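PDB 2VF7: excinuclease ABC, subunit A. from Deinococcus radiodurans, which probably binds DNA and hydrolyses ATP in the recognition of damage for excision repair, as a zinc-containing UvrA-family member of the ABC superfamily. Local coordinates for residues S479-Y484 and G763-D768; E471-V476 and Q483-D488; L38-G43 and D442-A447. The protein carries 1 engineered substitution. One frame throughout, in Å; residues are numbered along the deposited sequence.

Contact 1 of 3, residues S479-Y484 and G763-D768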
loop_
_atom_site.group_PDB
_atom_site.type_symbol
_atom_site.label_atom_id
_atom_site.label_comp_id
_atom_site.label_asym_id
_atom_site.label_seq_id
_atom_site.Cartn_x
_atom_site.Cartn_y
_atom_site.Cartn_z
ATOM N N SER A 479 32.102 20.268 21.508
ATOM C CA SER A 479 31.950 19.316 20.410
ATOM C C SER A 479 33.169 18.394 20.227
ATOM O O SER A 479 34.278 18.856 19.922
ATOM C CB SER A 479 31.637 20.064 19.119
ATOM O OG SER A 479 32.003 19.301 17.984
ATOM N N GLN A 480 32.944 17.090 20.402
ATOM C CA GLN A 480 33.992 16.082 20.201
ATOM C C GLN A 480 34.260 15.767 18.719
ATOM O O GLN A 480 35.336 15.258 18.384
ATOM C CB GLN A 480 33.676 14.803 20.972
ATOM C CG GLN A 480 33.515 14.987 22.481
ATOM C CD GLN A 480 33.050 13.714 23.165
ATOM O OE1 GLN A 480 31.936 13.648 23.695
ATOM N NE2 GLN A 480 33.895 12.680 23.133
ATOM N N THR A 481 33.293 16.058 17.842
ATOM C CA THR A 481 33.545 16.074 16.387
ATOM C C THR A 481 34.562 17.171 16.064
ATOM O O THR A 481 35.542 16.944 15.351
ATOM C CB THR A 481 32.262 16.333 15.569
ATOM O OG1 THR A 481 31.173 15.580 16.109
ATOM C CG2 THR A 481 32.458 15.967 14.116
ATOM N N GLY A 482 34.331 18.360 16.608
ATOM C CA GLY A 482 35.223 19.499 16.396
ATOM C C GLY A 482 36.631 19.298 16.918
ATOM O O GLY A 482 37.564 19.941 16.442
ATOM N N GLN A 483 36.789 18.403 17.891
ATOM C CA GLN A 483 38.098 18.136 18.496
ATOM C C GLN A 483 38.949 17.230 17.627
ATOM O O GLN A 483 40.141 17.477 17.440
ATOM C CB GLN A 483 37.948 17.520 19.886
ATOM C CG GLN A 483 37.507 18.505 20.958
ATOM C CD GLN A 483 36.976 17.810 22.195
ATOM O OE1 GLN A 483 37.317 16.656 22.470
ATOM N NE2 GLN A 483 36.129 18.506 22.945
ATOM N N TYR A 484 38.340 16.169 17.111
ATOM C CA TYR A 484 39.013 15.285 16.167
ATOM C C TYR A 484 39.277 16.001 14.854
ATOM O O TYR A 484 40.333 15.848 14.252
ATOM C CB TYR A 484 38.214 13.982 15.980
ATOM C CG TYR A 484 38.432 13.060 17.154
ATOM C CD1 TYR A 484 37.658 13.177 18.306
ATOM C CD2 TYR A 484 39.463 12.115 17.142
ATOM C CE1 TYR A 484 37.885 12.367 19.405
ATOM C CE2 TYR A 484 39.696 11.291 18.241
ATOM C CZ TYR A 484 38.904 11.429 19.369
ATOM O OH TYR A 484 39.121 10.627 20.461
ATOM N N GLY A 763 29.346 2.029 13.422
ATOM C CA GLY A 763 28.479 2.989 14.098
ATOM C C GLY A 763 29.121 3.687 15.275
ATOM O O GLY A 763 28.431 4.196 16.147
ATOM N N LEU A 764 30.450 3.718 15.305
ATOM C CA LEU A 764 31.174 4.360 16.392
ATOM C C LEU A 764 31.841 5.660 15.971
ATOM O O LEU A 764 32.432 5.762 14.891
ATOM C CB LEU A 764 32.199 3.398 17.017
ATOM C CG LEU A 764 31.874 2.698 18.351
ATOM C CD1 LEU A 764 30.578 1.943 18.291
ATOM C CD2 LEU A 764 32.995 1.763 18.776
ATOM N N HIS A 765 31.730 6.651 16.849
ATOM C CA HIS A 765 32.387 7.931 16.679
ATOM C C HIS A 765 33.911 7.777 16.914
ATOM O O HIS A 765 34.329 6.893 17.666
ATOM C CB HIS A 765 31.739 8.930 17.637
ATOM C CG HIS A 765 32.168 10.343 17.425
ATOM N ND1 HIS A 765 33.210 10.917 18.122
ATOM C CD2 HIS A 765 31.701 11.301 16.596
ATOM C CE1 HIS A 765 33.368 12.166 17.731
ATOM N NE2 HIS A 765 32.465 12.425 16.804
ATOM N N PRO A 766 34.758 8.593 16.235
ATOM C CA PRO A 766 36.186 8.547 16.576
ATOM C C PRO A 766 36.477 8.557 18.085
ATOM O O PRO A 766 37.442 7.942 18.508
ATOM C CB PRO A 766 36.735 9.809 15.898
ATOM C CG PRO A 766 35.870 9.965 14.707
ATOM C CD PRO A 766 34.505 9.520 15.109
ATOM N N ALA A 767 35.650 9.247 18.874
ATOM C CA ALA A 767 35.823 9.312 20.323
ATOM C C ALA A 767 35.413 8.014 21.016
ATOM O O ALA A 767 35.974 7.666 22.056
ATOM C CB ALA A 767 35.054 10.486 20.908
ATOM N N ASP A 768 34.435 7.315 20.446
ATOM C CA ASP A 768 33.951 6.057 21.001
ATOM C C ASP A 768 35.006 4.969 20.844
ATOM O O ASP A 768 35.172 4.141 21.731
ATOM C CB ASP A 768 32.664 5.575 20.307
ATOM C CG ASP A 768 31.417 6.426 20.625
ATOM O OD1 ASP A 768 31.255 6.960 21.752
ATOM O OD2 ASP A 768 30.557 6.519 19.727
#
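The hydroxyl T481 OG1 is gripped by several groups: H765 NE2 reaches it from across the contact in a weak bond of 3.5 Å, D452 OD2 holds it more firmly, and T42 OG1 adds a weak bond. The T481 and H765 side chains cross at about a right angle, and T481 OG1 lies at the edge of the imidazole, as does Q480 O, which is 3.7 Å from H765 CE1. H765 has CG anti to its backbone N (chi1 -171°), starting the side chain on the side of helix 480-487. Its other nitrogen is used at home, because H765 ND1 accepts from A767 N at 3.1 Å, with the donor tilted from the ring plane. H765 is the N-cap of helix 766-781 and completes a capping box, its own N donating to D768 OD2 at 3.1 Å. The opposing helix is capped in a similar way, S479 OG accepting from G482 N at 2.9 Å. Beside this polar part, P766 CB sits over one face of the Y484 ring in a CH-pi contact, 3.9 Å from the centroid and 16° off the normal. A767 CB approaches Y484 CE1 obliquely at 3.7 Å, while Y484 OH is hydrogen-bonded to E770 OE1 and R489 NH2. Following the strand 753-758, G763-H765 is consistent with the D-loop of an ABC ATPase, and the H765 side chain is about 8 Å from a bound ADP. With ND1 accepting and NE2 weakly donating, the imidazole is probably limited in its rotation, linking a helix cap to a threonine beside the nucleotide site.

Contact 2 of 3, residues E471-V476 and Q483-D488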
loop_
_atom_site.group_PDB
_atom_site.type_symbol
_atom_site.label_atom_id
_atom_site.label_comp_id
_atom_site.label_asym_id
_atom_site.label_seq_id
_atom_site.Cartn_x
_atom_site.Cartn_y
_atom_site.Cartn_z
ATOM N N GLU A 471 33.331 24.578 9.000
ATOM C CA GLU A 471 34.408 25.428 9.516
ATOM C C GLU A 471 34.075 26.189 10.805
ATOM O O GLU A 471 34.979 26.594 11.540
ATOM C CB GLU A 471 34.889 26.406 8.432
ATOM C CG GLU A 471 35.721 25.752 7.314
ATOM C CD GLU A 471 37.178 25.502 7.711
ATOM O OE1 GLU A 471 37.925 26.484 7.948
ATOM O OE2 GLU A 471 37.577 24.318 7.779
ATOM N N GLY A 472 32.787 26.383 11.073
ATOM C CA GLY A 472 32.340 27.100 12.268
ATOM C C GLY A 472 32.234 26.233 13.512
ATOM O O GLY A 472 31.963 26.736 14.604
ATOM N N LEU A 473 32.437 24.929 13.346
ATOM C CA LEU A 473 32.479 23.991 14.468
ATOM C C LEU A 473 33.769 24.219 15.279
ATOM O O LEU A 473 33.903 23.802 16.433
ATOM C CB LEU A 473 32.398 22.559 13.933
ATOM C CG LEU A 473 32.121 21.358 14.843
ATOM C CD1 LEU A 473 30.765 21.449 15.525
ATOM C CD2 LEU A 473 32.216 20.086 14.042
ATOM N N LYS A 474 34.703 24.914 14.646
ATOM C CA LYS A 474 35.990 25.249 15.220
ATOM C C LYS A 474 35.835 26.226 16.397
ATOM O O LYS A 474 36.789 26.451 17.148
ATOM C CB LYS A 474 36.865 25.822 14.096
ATOM C CG LYS A 474 38.234 26.345 14.466
ATOM C CD LYS A 474 39.202 26.280 13.270
ATOM C CE LYS A 474 38.555 26.642 11.928
ATOM N NZ LYS A 474 39.433 26.213 10.794
ATOM N N HIS A 475 34.630 26.773 16.573
ATOM C CA HIS A 475 34.358 27.731 17.647
ATOM C C HIS A 475 33.436 27.187 18.751
ATOM O O HIS A 475 32.995 27.935 19.624
ATOM C CB HIS A 475 33.776 29.023 17.070
ATOM C CG HIS A 475 34.661 29.702 16.070
ATOM N ND1 HIS A 475 34.310 29.847 14.744
ATOM C CD2 HIS A 475 35.872 30.295 16.205
ATOM C CE1 HIS A 475 35.270 30.490 14.103
ATOM N NE2 HIS A 475 36.231 30.772 14.967
ATOM N N VAL A 476 33.131 25.893 18.704
ATOM C CA VAL A 476 32.319 25.246 19.754
ATOM C C VAL A 476 33.094 24.078 20.406
ATOM O O VAL A 476 33.277 23.014 19.794
ATOM C CB VAL A 476 30.828 24.938 19.294
ATOM C CG1 VAL A 476 30.641 25.143 17.796
ATOM C CG2 VAL A 476 30.328 23.558 19.748
ATOM N N GLN A 483 36.789 18.403 17.891
ATOM C CA GLN A 483 38.098 18.136 18.496
ATOM C C GLN A 483 38.949 17.230 17.627
ATOM O O GLN A 483 40.141 17.477 17.440
ATOM C CB GLN A 483 37.948 17.520 19.886
ATOM C CG GLN A 483 37.507 18.505 20.958
ATOM C CD GLN A 483 36.976 17.810 22.195
ATOM O OE1 GLN A 483 37.317 16.656 22.470
ATOM N NE2 GLN A 483 36.129 18.506 22.945
ATOM N N TYR A 484 38.340 16.169 17.111
ATOM C CA TYR A 484 39.013 15.285 16.167
ATOM C C TYR A 484 39.277 16.001 14.854
ATOM O O TYR A 484 40.333 15.848 14.252
ATOM C CB TYR A 484 38.214 13.982 15.980
ATOM C CG TYR A 484 38.432 13.060 17.154
ATOM C CD1 TYR A 484 37.658 13.177 18.306
ATOM C CD2 TYR A 484 39.463 12.115 17.142
ATOM C CE1 TYR A 484 37.885 12.367 19.405
ATOM C CE2 TYR A 484 39.696 11.291 18.241
ATOM C CZ TYR A 484 38.904 11.429 19.369
ATOM O OH TYR A 484 39.121 10.627 20.461
ATOM N N LEU A 485 38.326 16.832 14.456
ATOM C CA LEU A 485 38.351 17.502 13.166
ATOM C C LEU A 485 39.352 18.665 13.136
ATOM O O LEU A 485 40.039 18.864 12.128
ATOM C CB LEU A 485 36.926 17.971 12.817
ATOM C CG LEU A 485 36.407 18.068 11.381
ATOM C CD1 LEU A 485 36.306 16.711 10.716
ATOM C CD2 LEU A 485 35.054 18.756 11.390
ATOM N N PHE A 486 39.456 19.410 14.240
ATOM C CA PHE A 486 40.267 20.636 14.270
ATOM C C PHE A 486 41.309 20.747 15.394
ATOM O O PHE A 486 42.231 21.559 15.291
ATOM C CB PHE A 486 39.377 21.894 14.308
ATOM C CG PHE A 486 38.394 21.994 13.174
ATOM C CD1 PHE A 486 38.827 22.003 11.847
ATOM C CD2 PHE A 486 37.030 22.104 13.435
ATOM C CE1 PHE A 486 37.911 22.094 10.800
ATOM C CE2 PHE A 486 36.115 22.203 12.401
ATOM C CZ PHE A 486 36.557 22.202 11.082
ATOM N N ALA A 487 41.168 19.967 16.464
ATOM C CA ALA A 487 42.041 20.140 17.636
ATOM C C ALA A 487 43.057 19.024 17.849
ATOM O O ALA A 487 43.858 19.096 18.787
ATOM C CB ALA A 487 41.221 20.362 18.904
ATOM N N ASP A 488 43.013 18.003 16.986
ATOM C CA ASP A 488 44.009 16.927 16.953
ATOM C C ASP A 488 43.966 16.017 18.196
ATOM O O ASP A 488 44.960 15.903 18.935
ATOM C CB ASP A 488 45.421 17.525 16.752
ATOM C CG ASP A 488 46.434 16.511 16.237
ATOM O OD1 ASP A 488 47.642 16.708 16.518
ATOM O OD2 ASP A 488 46.029 15.536 15.551
#
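F486, K474 and L473 meet where the 3-10 segment 471-475, after strand 464-468 of the sheet carrying the first P-loop, turns back on helix 480-487. The F486 ring lies between L485 and K474. L485 CB lies over the centre of one face, 4.1 Å above the plane, and K474 lies on the other side of the ring, off-centre. There K474 CB makes an off-centre CH-pi contact, 4.3 Å from the centroid, and a bend at chi3 (39°) brings CE back over the ring. K474 NZ ends 4.8 Å from the centroid, 27° off the normal, an off-centre cation-pi contact. The same ammonium forms a salt bridge with E471 OE1 at 3.2 Å, meeting it from above the carboxylate plane. The second oxygen, E471 OE2, comes obliquely to within 3.8 Å of F486 CE1, with the carboxylate and ring planes nearly perpendicular (88°). L473 approaches at the rim, its CB near the ring plane and 4.0 Å from F486 CE2. An alanine in place of F486 would probably leave the lysine without its aromatic partner and open a gap between K474 and L485. Deeper in, L473 and L485 are both buried and cross at about a right angle, with L473 CD2 touching L485 CD2 at 4.1 Å.

Contact 3 of 3, residues L38-G43 and D442-A447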
loop_
_atom_site.group_PDB
_atom_site.type_symbol
_atom_site.label_atom_id
_atom_site.label_comp_id
_atom_site.label_asym_id
_atom_site.label_seq_id
_atom_site.Cartn_x
_atom_site.Cartn_y
_atom_site.Cartn_z
ATOM N N LEU A 38 24.469 18.828 0.724
ATOM C CA LEU A 38 24.949 17.704 1.504
ATOM C C LEU A 38 25.013 18.079 2.985
ATOM O O LEU A 38 25.933 18.778 3.400
ATOM C CB LEU A 38 26.338 17.253 1.017
ATOM C CG LEU A 38 27.077 16.159 1.813
ATOM C CD1 LEU A 38 26.309 14.813 1.790
ATOM C CD2 LEU A 38 28.509 15.983 1.350
ATOM N N VAL A 39 24.032 17.607 3.759
ATOM C CA VAL A 39 23.965 17.865 5.198
ATOM C C VAL A 39 24.367 16.602 5.949
ATOM O O VAL A 39 23.790 15.534 5.730
ATOM C CB VAL A 39 22.546 18.317 5.676
ATOM C CG1 VAL A 39 22.571 18.699 7.153
ATOM C CG2 VAL A 39 22.048 19.484 4.877
ATOM N N VAL A 40 25.358 16.726 6.825
ATOM C CA VAL A 40 25.852 15.589 7.609
ATOM C C VAL A 40 25.461 15.765 9.073
ATOM O O VAL A 40 25.636 16.831 9.633
ATOM C CB VAL A 40 27.396 15.394 7.428
ATOM C CG1 VAL A 40 27.915 14.270 8.282
ATOM C CG2 VAL A 40 27.723 15.086 5.977
ATOM N N PHE A 41 24.889 14.723 9.664
ATOM C CA PHE A 41 24.491 14.718 11.063
ATOM C C PHE A 41 25.552 13.967 11.851
ATOM O O PHE A 41 25.859 12.816 11.532
ATOM C CB PHE A 41 23.105 14.066 11.224
ATOM C CG PHE A 41 21.981 14.848 10.549
ATOM C CD1 PHE A 41 21.142 15.660 11.292
ATOM C CD2 PHE A 41 21.789 14.784 9.162
ATOM C CE1 PHE A 41 20.107 16.394 10.670
ATOM C CE2 PHE A 41 20.781 15.525 8.530
ATOM C CZ PHE A 41 19.927 16.320 9.297
ATOM N N THR A 42 26.128 14.626 12.859
ATOM C CA THR A 42 27.299 14.074 13.563
ATOM C C THR A 42 27.231 14.116 15.096
ATOM O O THR A 42 26.348 14.749 15.675
ATOM C CB THR A 42 28.628 14.704 13.072
ATOM O OG1 THR A 42 28.802 15.996 13.660
ATOM C CG2 THR A 42 28.644 14.827 11.555
ATOM N N GLY A 43 28.171 13.434 15.747
ATOM C CA GLY A 43 28.190 13.338 17.198
ATOM C C GLY A 43 28.314 11.891 17.648
ATOM O O GLY A 43 28.182 10.984 16.825
ATOM N N ASP A 442 36.581 12.428 6.780
ATOM C CA ASP A 442 36.761 12.799 5.377
ATOM C C ASP A 442 35.474 13.274 4.692
ATOM O O ASP A 442 35.541 14.138 3.814
ATOM C CB ASP A 442 37.356 11.633 4.589
ATOM C CG ASP A 442 38.855 11.728 4.469
ATOM O OD1 ASP A 442 39.320 12.576 3.677
ATOM O OD2 ASP A 442 39.561 10.959 5.159
ATOM N N VAL A 443 34.327 12.703 5.076
ATOM C CA VAL A 443 33.027 13.127 4.556
ATOM C C VAL A 443 32.528 14.375 5.285
ATOM O O VAL A 443 32.215 15.384 4.646
ATOM C CB VAL A 443 31.950 12.016 4.632
ATOM C CG1 VAL A 443 30.573 12.564 4.166
ATOM C CG2 VAL A 443 32.369 10.766 3.820
ATOM N N ILE A 444 32.459 14.307 6.617
ATOM C CA ILE A 444 32.154 15.475 7.446
ATOM C C ILE A 444 32.852 16.747 6.936
ATOM O O ILE A 444 32.213 17.780 6.775
ATOM C CB ILE A 444 32.499 15.207 8.934
ATOM C CG1 ILE A 444 31.697 14.012 9.449
ATOM C CG2 ILE A 444 32.194 16.427 9.789
ATOM C CD1 ILE A 444 32.225 13.420 10.738
ATOM N N ARG A 445 34.150 16.655 6.654
ATOM C CA ARG A 445 34.961 17.780 6.149
ATOM C C ARG A 445 34.485 18.365 4.799
ATOM O O ARG A 445 34.720 19.530 4.509
ATOM C CB ARG A 445 36.418 17.337 6.036
ATOM C CG ARG A 445 37.469 18.413 6.262
ATOM C CD ARG A 445 38.883 17.789 6.398
ATOM N NE ARG A 445 39.324 17.646 7.793
ATOM C CZ ARG A 445 39.673 16.501 8.381
ATOM N NH1 ARG A 445 39.671 15.351 7.708
ATOM N NH2 ARG A 445 40.053 16.517 9.656
ATOM N N ARG A 446 33.819 17.566 3.977
ATOM C CA ARG A 446 33.448 18.017 2.631
ATOM C C ARG A 446 31.979 18.467 2.506
ATOM O O ARG A 446 31.531 18.915 1.440
ATOM C CB ARG A 446 33.802 16.941 1.602
ATOM C CG ARG A 446 35.324 16.774 1.431
ATOM C CD ARG A 446 35.882 17.698 0.349
ATOM N NE ARG A 446 35.320 17.325 -0.948
ATOM C CZ ARG A 446 35.923 16.531 -1.828
ATOM N NH1 ARG A 446 37.133 16.044 -1.571
ATOM N NH2 ARG A 446 35.322 16.237 -2.973
ATOM N N ALA A 447 31.249 18.354 3.609
ATOM C CA ALA A 447 29.834 18.648 3.647
ATOM C C ALA A 447 29.534 20.151 3.565
ATOM O O ALA A 447 30.315 20.967 4.051
ATOM C CB ALA A 447 29.217 18.043 4.909
#
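V40 points from the strand toward A447 and I444, the ends of a type I beta turn. Its CB lies 4.1 Å from A447 CB, and the two branches then part. CG1, anti to the backbone N (chi1 177°), meets I444 CG1 at 4.0 Å, the two side chains crossing at about a right angle. CG2, anti to the carbonyl carbon, presses on A447 CB at 3.5 Å, tighter than usual for two carbons, and also touches V443 CG1 at 4.2 Å. A447 thus fits closely against the strand, and its CB is also 3.7 Å from L38 O. Two residues earlier on the strand, L38 packs against A447, its CD2 3.8 Å from A447 CA. At the far end T42 and I444 reach toward each other tip to tip, T42 CG2 lying 3.8 Å from I444 CG1. The first torsion of T42 (chi1 78°) sets OG1 between the backbone N and the carbonyl carbon, where D452 OD2 bonds it, and leaves the methyl for I444. No hydrogen bond spans the two segments, so the contact is mainly apolar packing. Strand 38-42 leads into G43, whose O accepts from K49 NZ, consistent with a Walker A P-loop; ADP is bound about 9 Å from the T42 side chain. In the sheet, strand 38-42 runs parallel between 433-437 and 449-453, and 442-447 belongs to the beta-alpha-beta crossover joining these two neighbours, passing over the central strand with helix 417-428 packed against V443 and R446.

How the contacts relate
From the N terminus, strand 38-42 comes first, and contact 3 closes a span of 398 residues when 442-447 returns to it. Contact 3 ends before the other two begin. Contact 2 then closes a short loop, 471-476 turning back onto 483-488 with six residues between. Contact 1 starts inside that loop, at 479-484, and shares Q483 and Y484 with it, so the two cross rather than nest; its far end is 279 residues on, in the second ABC domain. Contacts 1 and 2 share helix 480-487, which contact 3 touches: L473 packs on T481 and the N-cap S479, I444 on L485, T481 on T42. The first nucleotide-binding core is thus tied to the second half's probable D-loop.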